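Local coordinates for RNA-binding protein (Sulfolobus solfataricus, PDB 2NRQ) that is of unknown function, belonging to an archaeal family that resembles RNA-binding proteins in structure but is thought unlikely to bind RNA, at residues N25-E28 against S29-P33. Sequence-based numbering, arbitrary orientation.
Sequences NTIE and SFFSP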
loop_
_atom_site.group_PDB
_atom_site.type_symbol
_atom_site.label_atom_id
_atom_site.label_comp_id
_atom_site.label_asym_id
_atom_site.label_seq_id
_atom_site.Cartn_x
_atom_site.Cartn_y
_atom_site.Cartn_z
ATOM N N ASN A 25 -9.890 5.004 -8.747
ATOM C CA ASN A 25 -11.157 4.491 -8.251
ATOM C C ASN A 25 -10.937 3.202 -7.504
ATOM O O ASN A 25 -11.459 3.025 -6.395
ATOM C CB ASN A 25 -12.139 4.251 -9.385
ATOM C CG ASN A 25 -12.436 5.507 -10.170
ATOM O OD1 ASN A 25 -12.468 6.609 -9.612
ATOM N ND2 ASN A 25 -12.671 5.350 -11.475
ATOM N N THR A 26 -10.155 2.306 -8.102
ATOM C CA THR A 26 -9.875 1.034 -7.457
ATOM C C THR A 26 -9.303 1.281 -6.070
ATOM O O THR A 26 -9.817 0.756 -5.079
ATOM C CB THR A 26 -8.874 0.175 -8.265
ATOM O OG1 THR A 26 -9.455 -0.188 -9.520
ATOM C CG2 THR A 26 -8.531 -1.103 -7.504
ATOM N N ILE A 27 -8.250 2.089 -5.990
ATOM C CA ILE A 27 -7.631 2.358 -4.694
ATOM C C ILE A 27 -8.545 3.077 -3.701
ATOM O O ILE A 27 -8.656 2.673 -2.544
ATOM C CB ILE A 27 -6.322 3.153 -4.859
ATOM C CG1 ILE A 27 -5.313 2.315 -5.657
ATOM C CG2 ILE A 27 -5.769 3.527 -3.500
ATOM C CD1 ILE A 27 -3.936 2.913 -5.761
ATOM N N GLU A 28 -9.217 4.131 -4.147
ATOM C CA GLU A 28 -10.093 4.864 -3.242
ATOM C C GLU A 28 -11.276 4.002 -2.786
ATOM O O GLU A 28 -11.832 4.207 -1.700
ATOM C CB GLU A 28 -10.563 6.162 -3.902
ATOM C CG GLU A 28 -9.399 6.984 -4.390
ATOM C CD GLU A 28 -9.750 8.412 -4.735
ATOM O OE1 GLU A 28 -10.756 8.642 -5.435
ATOM O OE2 GLU A 28 -8.999 9.309 -4.309
ATOM N N SER A 29 -11.654 3.031 -3.601
ATOM C CA SER A 29 -12.744 2.148 -3.222
ATOM C C SER A 29 -12.235 1.048 -2.290
ATOM O O SER A 29 -12.741 0.849 -1.183
ATOM C CB SER A 29 -13.352 1.507 -4.454
ATOM O OG SER A 29 -14.186 0.445 -4.053
ATOM N N PHE A 30 -11.216 0.337 -2.749
ATOM C CA PHE A 30 -10.635 -0.738 -1.972
ATOM C C PHE A 30 -10.339 -0.329 -0.528
ATOM O O PHE A 30 -10.446 -1.137 0.383
ATOM C CB PHE A 30 -9.345 -1.209 -2.639
ATOM C CG PHE A 30 -8.851 -2.528 -2.125
ATOM C CD1 PHE A 30 -9.309 -3.722 -2.686
ATOM C CD2 PHE A 30 -7.941 -2.582 -1.069
ATOM C CE1 PHE A 30 -8.865 -4.952 -2.205
ATOM C CE2 PHE A 30 -7.492 -3.806 -0.581
ATOM C CZ PHE A 30 -7.956 -4.994 -1.150
ATOM N N PHE A 31 -9.947 0.920 -0.318
ATOM C CA PHE A 31 -9.629 1.387 1.027
ATOM C C PHE A 31 -10.720 2.264 1.593
ATOM O O PHE A 31 -10.520 2.978 2.580
ATOM C CB PHE A 31 -8.313 2.156 1.031
ATOM C CG PHE A 31 -7.119 1.293 0.789
ATOM C CD1 PHE A 31 -6.476 1.299 -0.445
ATOM C CD2 PHE A 31 -6.641 0.458 1.797
ATOM C CE1 PHE A 31 -5.373 0.491 -0.671
ATOM C CE2 PHE A 31 -5.547 -0.350 1.581
ATOM C CZ PHE A 31 -4.906 -0.335 0.344
ATOM N N SER A 32 -11.877 2.201 0.948
ATOM C CA SER A 32 -13.025 2.979 1.364
ATOM C C SER A 32 -13.646 2.349 2.603
ATOM O O SER A 32 -13.691 1.120 2.734
ATOM C CB SER A 32 -14.042 3.046 0.223
ATOM O OG SER A 32 -15.364 3.169 0.716
ATOM N N PRO A 33 -14.150 3.187 3.524
ATOM C CA PRO A 33 -14.135 4.645 3.397
ATOM C C PRO A 33 -13.035 5.343 4.187
ATOM O O PRO A 33 -13.007 6.573 4.261
ATOM C CB PRO A 33 -15.517 5.025 3.896
ATOM C CG PRO A 33 -15.671 4.105 5.068
ATOM C CD PRO A 33 -15.094 2.769 4.580
#
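I27 and F31 sit one turn apart at the C-terminal end of helix 20-30, their side chains lying alongside each other and pointing the same way. The touch is made by the short branch of the isoleucine: its CG2 lies 3.8 Å from CD1 of F31. With chi1 at -63°, CG1 lies beside the backbone N of I27 and leaves the CG2 methyl anti to it, turned toward the ring. The same ring edge meets the backbone as well, since O of I27 lies near the ring plane, 3.3 Å from CD1 of F31. F30 comes over a face of the F31 ring, its CD2 standing 3.9 Å above the plane and over the ring centre.

Backbone bonds set the spacing of these residues. N of F30 donates to O of T26 over 2.7 Å, nearly straight at 166°, and N of F31 reaches O of I27 at 3.1 Å. One residue earlier, N of S29 bonds to O of N25 (2.8 Å). F31 is the first residue to leave helical geometry, and the chain runs on through S32 to a cis peptide bond before P33.

The buried side chains face different neighbours: I27 rests on V12 and F31 on I10 of strand 7-14, whereas T26 and F30 pack against helix 103-109. OE2 of E28 instead forms a salt bridge with K40 and a hydrogen bond with Y58. The chemistry is thus that of an amphipathic helix end, where regular amide bonds set the spacing and apolar contacts join the last turn to the sheet and a neighbouring helix.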